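Local coordinates for transcriptional activator PlcR protein (Bacillus thuringiensis, PDB 3U3W) that activates transcription of virulence genes as a quorum-sensing regulator, binding its DNA target together with the signal peptide PapR, at residues N100-E105 with E110-L115; I157-A162 with E192-K197; F266-I269 with Y275-A278. All blocks are in the same frame, centred on the assembly; numbering follows the deposited sequence.

How the contacts relate
The chain runs from the helix-turn-helix region into an all-helical TPR-type domain, where all three contacts lie in series. None nests in or crosses another. Contact 1 closes the shortest loop, with four residues between its segments, and joins helix 91-102 to helix 109-125. Contact 2 closes a longer one of 29 residues, which takes in helix 171-187 and brings helix 153-167 up to helix 192-208. Contact 3 folds the segment after helix 253-269 back on that helix. Contacts 1 and 2 touch where Gln-113 CD packs on Ile-157 CD1 at 3.9 Å. The nearest atoms of contacts 2 and 3 are about 9 Å apart, yet both meet the bound peptide.

Contact 1 (N100-E105 with E110-L115); sequences NELKKE and EFQQFL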
loop_
_atom_site.group_PDB
_atom_site.type_symbol
_atom_site.label_atom_id
_atom_site.label_comp_id
_atom_site.label_asym_id
_atom_site.label_seq_id
_atom_site.Cartn_x
_atom_site.Cartn_y
_atom_site.Cartn_z
ATOM N N ASN A 100 -9.847 -20.962 -16.575
ATOM C CA ASN A 100 -9.044 -20.881 -17.801
ATOM C C ASN A 100 -7.554 -20.877 -17.533
ATOM O O ASN A 100 -6.801 -21.613 -18.164
ATOM C CB ASN A 100 -9.445 -19.673 -18.651
ATOM C CG ASN A 100 -10.762 -19.901 -19.375
ATOM O OD1 ASN A 100 -11.152 -21.049 -19.617
ATOM N ND2 ASN A 100 -11.457 -18.819 -19.717
ATOM N N GLU A 101 -7.137 -20.056 -16.580
ATOM C CA GLU A 101 -5.741 -20.008 -16.199
ATOM C C GLU A 101 -5.278 -21.342 -15.617
ATOM O O GLU A 101 -4.146 -21.775 -15.838
ATOM C CB GLU A 101 -5.513 -18.879 -15.194
ATOM C CG GLU A 101 -4.053 -18.636 -14.890
ATOM C CD GLU A 101 -3.306 -18.061 -16.087
ATOM O OE1 GLU A 101 -3.945 -17.325 -16.876
ATOM O OE2 GLU A 101 -2.092 -18.352 -16.239
ATOM N N LEU A 102 -6.157 -21.985 -14.859
ATOM C CA LEU A 102 -5.804 -23.217 -14.158
ATOM C C LEU A 102 -5.520 -24.366 -15.114
ATOM O O LEU A 102 -4.709 -25.247 -14.811
ATOM C CB LEU A 102 -6.913 -23.617 -13.174
ATOM C CG LEU A 102 -6.775 -23.048 -11.763
ATOM C CD1 LEU A 102 -8.083 -23.173 -10.968
ATOM C CD2 LEU A 102 -5.628 -23.768 -11.054
ATOM N N LYS A 103 -6.189 -24.361 -16.265
ATOM C CA LYS A 103 -6.072 -25.488 -17.183
ATOM C C LYS A 103 -4.851 -25.392 -18.109
ATOM O O LYS A 103 -4.571 -26.317 -18.873
ATOM C CB LYS A 103 -7.388 -25.738 -17.940
ATOM C CG LYS A 103 -7.852 -24.608 -18.822
ATOM C CD LYS A 103 -9.265 -24.875 -19.340
ATOM C CE LYS A 103 -9.477 -26.362 -19.654
ATOM N NZ LYS A 103 -10.011 -26.611 -21.035
ATOM N N LYS A 104 -4.120 -24.282 -18.019
ATOM C CA LYS A 104 -2.796 -24.185 -18.636
ATOM C C LYS A 104 -1.785 -25.080 -17.916
ATOM O O LYS A 104 -0.714 -25.363 -18.447
ATOM C CB LYS A 104 -2.284 -22.745 -18.647
ATOM C CG LYS A 104 -3.134 -21.770 -19.450
ATOM C CD LYS A 104 -2.500 -20.374 -19.434
ATOM C CE LYS A 104 -3.456 -19.306 -19.970
ATOM N NZ LYS A 104 -2.929 -17.914 -19.787
ATOM N N GLU A 105 -2.124 -25.515 -16.706
ATOM C CA GLU A 105 -1.300 -26.472 -15.975
ATOM C C GLU A 105 0.167 -26.052 -15.796
ATOM O O GLU A 105 1.043 -26.909 -15.690
ATOM C CB GLU A 105 -1.353 -27.831 -16.674
ATOM C CG GLU A 105 -2.756 -28.375 -16.855
ATOM C CD GLU A 105 -3.402 -28.732 -15.535
ATOM O OE1 GLU A 105 -2.652 -29.011 -14.572
ATOM O OE2 GLU A 105 -4.653 -28.725 -15.459
ATOM N N GLU A 110 3.068 -21.091 -5.759
ATOM C CA GLU A 110 2.395 -19.962 -5.119
ATOM C C GLU A 110 1.269 -19.391 -5.975
ATOM O O GLU A 110 0.196 -19.075 -5.456
ATOM C CB GLU A 110 3.384 -18.851 -4.731
ATOM C CG GLU A 110 2.716 -17.510 -4.417
ATOM C CD GLU A 110 3.706 -16.368 -4.142
ATOM O OE1 GLU A 110 4.939 -16.552 -4.276
ATOM O OE2 GLU A 110 3.235 -15.265 -3.790
ATOM N N PHE A 111 1.508 -19.245 -7.279
ATOM C CA PHE A 111 0.464 -18.733 -8.168
ATOM C C PHE A 111 -0.644 -19.782 -8.327
ATOM O O PHE A 111 -1.824 -19.436 -8.345
ATOM C CB PHE A 111 1.022 -18.290 -9.533
ATOM C CG PHE A 111 -0.003 -17.602 -10.429
ATOM C CD1 PHE A 111 -0.654 -16.445 -10.015
ATOM C CD2 PHE A 111 -0.298 -18.103 -11.693
ATOM C CE1 PHE A 111 -1.592 -15.801 -10.843
ATOM C CE2 PHE A 111 -1.235 -17.469 -12.524
ATOM C CZ PHE A 111 -1.878 -16.321 -12.094
ATOM N N GLN A 112 -0.273 -21.056 -8.431
ATOM C CA GLN A 112 -1.279 -22.113 -8.526
ATOM C C GLN A 112 -2.140 -22.134 -7.265
ATOM O O GLN A 112 -3.356 -22.288 -7.347
ATOM C CB GLN A 112 -0.648 -23.486 -8.792
ATOM C CG GLN A 112 0.084 -23.590 -10.134
ATOM C CD GLN A 112 -0.673 -24.397 -11.186
ATOM O OE1 GLN A 112 -1.421 -23.843 -11.993
ATOM N NE2 GLN A 112 -0.461 -25.711 -11.193
ATOM N N GLN A 113 -1.512 -21.959 -6.104
ATOM C CA GLN A 113 -2.253 -21.907 -4.852
ATOM C C GLN A 113 -3.245 -20.752 -4.809
ATOM O O GLN A 113 -4.372 -20.911 -4.340
ATOM C CB GLN A 113 -1.308 -21.820 -3.669
ATOM C CG GLN A 113 -2.001 -22.072 -2.359
ATOM C CD GLN A 113 -1.141 -21.670 -1.201
ATOM O OE1 GLN A 113 -0.651 -20.552 -1.166
ATOM N NE2 GLN A 113 -0.929 -22.580 -0.255
ATOM N N PHE A 114 -2.822 -19.594 -5.304
ATOM C CA PHE A 114 -3.701 -18.444 -5.396
ATOM C C PHE A 114 -4.922 -18.742 -6.295
ATOM O O PHE A 114 -6.058 -18.445 -5.935
ATOM C CB PHE A 114 -2.935 -17.225 -5.928
ATOM C CG PHE A 114 -3.828 -16.084 -6.294
ATOM C CD1 PHE A 114 -4.204 -15.155 -5.341
ATOM C CD2 PHE A 114 -4.351 -15.983 -7.569
ATOM C CE1 PHE A 114 -5.053 -14.116 -5.668
ATOM C CE2 PHE A 114 -5.205 -14.950 -7.910
ATOM C CZ PHE A 114 -5.563 -14.013 -6.959
ATOM N N LEU A 115 -4.684 -19.334 -7.465
ATOM C CA LEU A 115 -5.776 -19.709 -8.374
ATOM C C LEU A 115 -6.787 -20.672 -7.726
ATOM O O LEU A 115 -7.997 -20.467 -7.798
ATOM C CB LEU A 115 -5.213 -20.344 -9.645
ATOM C CG LEU A 115 -4.233 -19.543 -10.507
ATOM C CD1 LEU A 115 -3.599 -20.477 -11.530
ATOM C CD2 LEU A 115 -4.899 -18.322 -11.172
#
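The tight turn of a helical hairpin brings Glu-101 and Leu-102, at the end of helix 91-102, onto Leu-115 of helix 109-125. The side chains of Leu-102 and Leu-115 run alongside each other, pointing opposite ways. The CD2 of Leu-102 lies 3.7 Å from Leu-115 CB. The aliphatic part of Glu-101 continues this apolar surface: its CG sits 3.8 Å from Leu-115 CD2. The same CG comes obliquely to the Phe-111 ring, 3.9 Å from CE2. The Glu-101 chain then bends at chi2 (68°). This carries its carboxylate past the rim of the ring, with OE2 in the ring plane and 3.9 Å from Phe-111 CE2. Carboxylate and ring planes stand 65° apart. The buried carboxylate of Glu-101 has a cationic partner at each oxygen. Lys-104 NZ forms a salt bridge with its OE1, 3.1 Å away, on the syn side but 34° out of the carboxylate plane. Its OE2 pairs with Arg-74 of helix 72-87. Leu-115 also packs on Phe-78 of helix 72-87. Antiparallel helices packed side by side like this are consistent with the TPR-type fold of the RNPP C-terminal domain.

Contact 2 (I157-A162 with E192-K197); sequences IENAIA and EEFDVK
Asn-159 of helix 153-167 meets Phe-194 of helix 192-208 with its CB and Lys-197 with its amide nitrogen. The first atom, CB, lies at the edge of the Phe-194 ring and near its plane. It is 3.8 Å from CZ and 4.0 Å from CE1 of Phe-194. CG stands anti to the backbone N (chi1 170°), which leads the amide away from the ring and toward Lys-197. At the tip the two polar atoms have different partners. OD1 accepts a hydrogen bond from Asn-201, further along helix 192-208. ND2 lies 4.2 Å from Lys-197 CD, a plain packing contact. This ND2 hydrogen-bonds to the backbone of the bound peptide, and Lys-197 NZ forms a salt bridge with the peptide backbone. Both ends of the buried amide are therefore satisfied, and the bond to Asn-201 helps fix which end faces the peptide. Phe-194 is held in turn by an edge-to-face stack with Tyr-156. Direct packing between the two segments is slight, and the bound peptide touches both. An asparagine gripping a peptide backbone inside a helical TPR domain is characteristic of the peptide-binding site of RNPP regulators.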
loop_
_atom_site.group_PDB
_atom_site.type_symbol
_atom_site.label_atom_id
_atom_site.label_comp_id
_atom_site.label_asym_id
_atom_site.label_seq_id
_atom_site.Cartn_x
_atom_site.Cartn_y
_atom_site.Cartn_z
ATOM N N ILE A 157 -6.245 -17.449 3.066
ATOM C CA ILE A 157 -6.942 -18.727 3.007
ATOM C C ILE A 157 -7.641 -19.055 4.354
ATOM O O ILE A 157 -8.797 -19.499 4.380
ATOM C CB ILE A 157 -5.977 -19.848 2.526
ATOM C CG1 ILE A 157 -5.555 -19.575 1.074
ATOM C CG2 ILE A 157 -6.632 -21.234 2.620
ATOM C CD1 ILE A 157 -4.377 -20.403 0.591
ATOM N N GLU A 158 -6.957 -18.797 5.467
ATOM C CA GLU A 158 -7.585 -18.956 6.772
ATOM C C GLU A 158 -8.802 -18.063 6.954
ATOM O O GLU A 158 -9.781 -18.461 7.598
ATOM C CB GLU A 158 -6.573 -18.738 7.891
ATOM C CG GLU A 158 -5.610 -19.907 8.035
ATOM C CD GLU A 158 -4.408 -19.564 8.888
ATOM O OE1 GLU A 158 -3.281 -19.986 8.546
ATOM O OE2 GLU A 158 -4.590 -18.871 9.902
ATOM N N ASN A 159 -8.749 -16.860 6.387
ATOM C CA ASN A 159 -9.860 -15.941 6.504
ATOM C C ASN A 159 -11.059 -16.494 5.753
ATOM O O ASN A 159 -12.160 -16.497 6.284
ATOM C CB ASN A 159 -9.490 -14.524 6.023
ATOM C CG ASN A 159 -10.715 -13.606 5.904
ATOM O OD1 ASN A 159 -11.203 -13.036 6.883
ATOM N ND2 ASN A 159 -11.230 -13.495 4.711
ATOM N N ALA A 160 -10.852 -16.975 4.529
ATOM C CA ALA A 160 -11.925 -17.673 3.788
ATOM C C ALA A 160 -12.515 -18.859 4.583
ATOM O O ALA A 160 -13.727 -18.968 4.747
ATOM C CB ALA A 160 -11.437 -18.136 2.406
ATOM N N ILE A 161 -11.650 -19.724 5.100
ATOM C CA ILE A 161 -12.101 -20.815 5.944
ATOM C C ILE A 161 -12.967 -20.310 7.107
ATOM O O ILE A 161 -14.043 -20.843 7.363
ATOM C CB ILE A 161 -10.916 -21.640 6.478
ATOM C CG1 ILE A 161 -10.250 -22.419 5.335
ATOM C CG2 ILE A 161 -11.387 -22.579 7.575
ATOM C CD1 ILE A 161 -8.900 -23.055 5.693
ATOM N N ALA A 162 -12.509 -19.266 7.798
ATOM C CA ALA A 162 -13.256 -18.727 8.938
ATOM C C ALA A 162 -14.626 -18.140 8.540
ATOM O O ALA A 162 -15.605 -18.278 9.279
ATOM C CB ALA A 162 -12.422 -17.692 9.666
ATOM N N GLU A 192 -2.336 -3.613 7.109
ATOM C CA GLU A 192 -3.458 -3.080 7.867
ATOM C C GLU A 192 -4.811 -3.159 7.138
ATOM O O GLU A 192 -5.860 -3.273 7.783
ATOM C CB GLU A 192 -3.137 -1.675 8.389
ATOM C CG GLU A 192 -1.814 -1.638 9.154
ATOM C CD GLU A 192 -1.772 -0.589 10.250
ATOM O OE1 GLU A 192 -2.288 -0.861 11.366
ATOM O OE2 GLU A 192 -1.203 0.499 9.999
ATOM N N GLU A 193 -4.793 -3.130 5.807
ATOM C CA GLU A 193 -6.013 -3.427 5.053
ATOM C C GLU A 193 -6.566 -4.811 5.379
ATOM O O GLU A 193 -7.763 -4.950 5.619
ATOM C CB GLU A 193 -5.812 -3.282 3.556
ATOM C CG GLU A 193 -6.112 -1.876 3.038
ATOM C CD GLU A 193 -5.575 -1.653 1.633
ATOM O OE1 GLU A 193 -4.676 -2.417 1.200
ATOM O OE2 GLU A 193 -6.055 -0.712 0.960
ATOM N N PHE A 194 -5.697 -5.823 5.414
ATOM C CA PHE A 194 -6.145 -7.166 5.775
ATOM C C PHE A 194 -6.717 -7.231 7.202
ATOM O O PHE A 194 -7.769 -7.817 7.426
ATOM C CB PHE A 194 -5.042 -8.212 5.583
ATOM C CG PHE A 194 -5.518 -9.623 5.791
ATOM C CD1 PHE A 194 -6.618 -10.109 5.091
ATOM C CD2 PHE A 194 -4.878 -10.462 6.693
ATOM C CE1 PHE A 194 -7.061 -11.401 5.288
ATOM C CE2 PHE A 194 -5.316 -11.767 6.905
ATOM C CZ PHE A 194 -6.402 -12.237 6.207
ATOM N N ASP A 195 -6.013 -6.618 8.144
ATOM C CA ASP A 195 -6.463 -6.460 9.521
ATOM C C ASP A 195 -7.894 -5.917 9.553
ATOM O O ASP A 195 -8.739 -6.407 10.307
ATOM C CB ASP A 195 -5.519 -5.480 10.234
ATOM C CG ASP A 195 -5.527 -5.622 11.760
ATOM O OD1 ASP A 195 -4.540 -6.168 12.303
ATOM O OD2 ASP A 195 -6.491 -5.166 12.421
ATOM N N VAL A 196 -8.166 -4.900 8.736
ATOM C CA VAL A 196 -9.485 -4.295 8.715
ATOM C C VAL A 196 -10.505 -5.305 8.207
ATOM O O VAL A 196 -11.630 -5.387 8.707
ATOM C CB VAL A 196 -9.535 -3.029 7.817
ATOM C CG1 VAL A 196 -10.962 -2.623 7.537
ATOM C CG2 VAL A 196 -8.781 -1.887 8.458
ATOM N N LYS A 197 -10.109 -6.068 7.198
ATOM C CA LYS A 197 -11.006 -7.018 6.606
ATOM C C LYS A 197 -11.348 -8.145 7.607
ATOM O O LYS A 197 -12.516 -8.512 7.759
ATOM C CB LYS A 197 -10.395 -7.592 5.329
ATOM C CG LYS A 197 -11.201 -8.748 4.781
ATOM C CD LYS A 197 -10.465 -9.490 3.684
ATOM C CE LYS A 197 -10.455 -8.695 2.393
ATOM N NZ LYS A 197 -9.825 -9.471 1.298
#

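Contact 3 (F266-I269 with Y275-A278); sequences FFDI and YKEA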
loop_
_atom_site.group_PDB
_atom_site.type_symbol
_atom_site.label_atom_id
_atom_site.label_comp_id
_atom_site.label_asym_id
_atom_site.label_seq_id
_atom_site.Cartn_x
_atom_site.Cartn_y
_atom_site.Cartn_z
ATOM N N PHE A 266 -20.858 5.958 1.119
ATOM C CA PHE A 266 -19.782 5.193 0.487
ATOM C C PHE A 266 -20.267 4.245 -0.585
ATOM O O PHE A 266 -19.629 4.122 -1.630
ATOM C CB PHE A 266 -18.933 4.444 1.512
ATOM C CG PHE A 266 -18.034 5.342 2.286
ATOM C CD1 PHE A 266 -16.904 5.894 1.689
ATOM C CD2 PHE A 266 -18.326 5.673 3.595
ATOM C CE1 PHE A 266 -16.075 6.762 2.398
ATOM C CE2 PHE A 266 -17.498 6.531 4.312
ATOM C CZ PHE A 266 -16.375 7.082 3.706
ATOM N N PHE A 267 -21.399 3.585 -0.342
ATOM C CA PHE A 267 -21.958 2.699 -1.363
ATOM C C PHE A 267 -22.245 3.459 -2.660
ATOM O O PHE A 267 -22.012 2.943 -3.751
ATOM C CB PHE A 267 -23.200 1.947 -0.858
ATOM C CG PHE A 267 -22.910 1.000 0.278
ATOM C CD1 PHE A 267 -21.605 0.626 0.569
ATOM C CD2 PHE A 267 -23.934 0.497 1.064
ATOM C CE1 PHE A 267 -21.327 -0.235 1.617
ATOM C CE2 PHE A 267 -23.665 -0.361 2.123
ATOM C CZ PHE A 267 -22.362 -0.726 2.399
ATOM N N ASP A 268 -22.753 4.681 -2.528
ATOM C CA ASP A 268 -23.025 5.524 -3.684
ATOM C C ASP A 268 -21.747 5.809 -4.457
ATOM O O ASP A 268 -21.553 5.316 -5.568
ATOM C CB ASP A 268 -23.681 6.840 -3.261
ATOM C CG ASP A 268 -23.835 7.816 -4.422
ATOM O OD1 ASP A 268 -24.558 7.476 -5.385
ATOM O OD2 ASP A 268 -23.238 8.921 -4.371
ATOM N N ILE A 269 -20.865 6.600 -3.857
ATOM C CA ILE A 269 -19.651 7.031 -4.552
ATOM C C ILE A 269 -18.742 5.891 -5.011
ATOM O O ILE A 269 -18.040 6.036 -6.009
ATOM C CB ILE A 269 -18.811 8.064 -3.758
ATOM C CG1 ILE A 269 -18.040 7.388 -2.634
ATOM C CG2 ILE A 269 -19.676 9.197 -3.237
ATOM C CD1 ILE A 269 -16.673 7.977 -2.419
ATOM N N TYR A 275 -24.657 -3.933 -2.534
ATOM C CA TYR A 275 -24.767 -3.521 -1.132
ATOM C C TYR A 275 -25.923 -2.559 -0.864
ATOM O O TYR A 275 -26.398 -2.471 0.264
ATOM C CB TYR A 275 -23.463 -2.867 -0.643
ATOM C CG TYR A 275 -22.245 -3.757 -0.669
ATOM C CD1 TYR A 275 -21.852 -4.410 -1.822
ATOM C CD2 TYR A 275 -21.473 -3.927 0.460
ATOM C CE1 TYR A 275 -20.728 -5.220 -1.837
ATOM C CE2 TYR A 275 -20.356 -4.731 0.453
ATOM C CZ TYR A 275 -19.986 -5.377 -0.693
ATOM O OH TYR A 275 -18.854 -6.172 -0.675
ATOM N N LYS A 276 -26.363 -1.830 -1.887
ATOM C CA LYS A 276 -27.388 -0.796 -1.703
ATOM C C LYS A 276 -28.738 -1.370 -1.266
ATOM O O LYS A 276 -29.552 -0.663 -0.664
ATOM C CB LYS A 276 -27.583 0.019 -2.984
ATOM C CG LYS A 276 -26.440 0.954 -3.362
ATOM C CD LYS A 276 -26.380 1.083 -4.882
ATOM C CE LYS A 276 -25.459 2.197 -5.363
ATOM N NZ LYS A 276 -26.146 3.521 -5.392
ATOM N N GLU A 277 -28.978 -2.640 -1.585
ATOM C CA GLU A 277 -30.231 -3.295 -1.203
ATOM C C GLU A 277 -30.383 -3.353 0.309
ATOM O O GLU A 277 -31.415 -2.961 0.854
ATOM C CB GLU A 277 -30.324 -4.714 -1.781
ATOM C CG GLU A 277 -31.000 -4.798 -3.144
ATOM C CD GLU A 277 -30.073 -5.338 -4.227
ATOM O OE1 GLU A 277 -29.572 -6.477 -4.071
ATOM O OE2 GLU A 277 -29.846 -4.624 -5.231
ATOM N N ALA A 278 -29.344 -3.839 0.979
ATOM C CA ALA A 278 -29.382 -4.021 2.421
ATOM C C ALA A 278 -29.867 -2.777 3.152
ATOM O O ALA A 278 -30.235 -2.844 4.325
ATOM C CB ALA A 278 -28.016 -4.433 2.934
HETATM O O HOH W 1 -23.635 4.472 -7.122
#
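A water links Asp-268 and Lys-276 across the contact. It donates to the backbone O of Asp-268 at 2.7 Å, close to the end of helix 253-269. On its other side it accepts a weak bond from Lys-276 NZ at 3.2 Å. The lysine reaches it through a chain bent at chi2 and again at chi4 (-85°). Along the way Lys-276 CE passes 3.9 Å from the backbone O of Phe-267. The Asp-268 carboxylate lies near the same ammonium group. In the conformer given, Asp-268 OD1 is 4.3 Å from Lys-276 NZ, too far for a salt bridge, though the opposite charges may still attract.

The apolar half of the contact is an aromatic pair. Tyr-275 CB stands over the centre of one face of the Phe-267 ring. It is 3.7 Å from the ring centroid and only 9° off the normal, a CH-pi contact. The tyrosine ring follows on the same side and turns its edge to the phenylalanine face. The centroids are 5.3 Å apart and the planes make 60°, so this is an edge-to-face pair. Tyr-275 CD2 does the touching, 3.8 Å from Phe-267 CZ. At the far end Tyr-275 OH hydrogen-bonds to Lys-89 and to an acidic side chain of the bound peptide, while Phe-267 and Tyr-275 each also pack against an apolar side chain of the peptide. Nearby, Phe-266 stacks edge-to-face on Phe-265 of the second subunit. At this end, helix 253-269 thus offers Phe-266 to the second subunit and Phe-267 to the peptide. The aromatic pair belongs to the wall of the PapR-binding site, at the C-terminal end of the TPR-type domain.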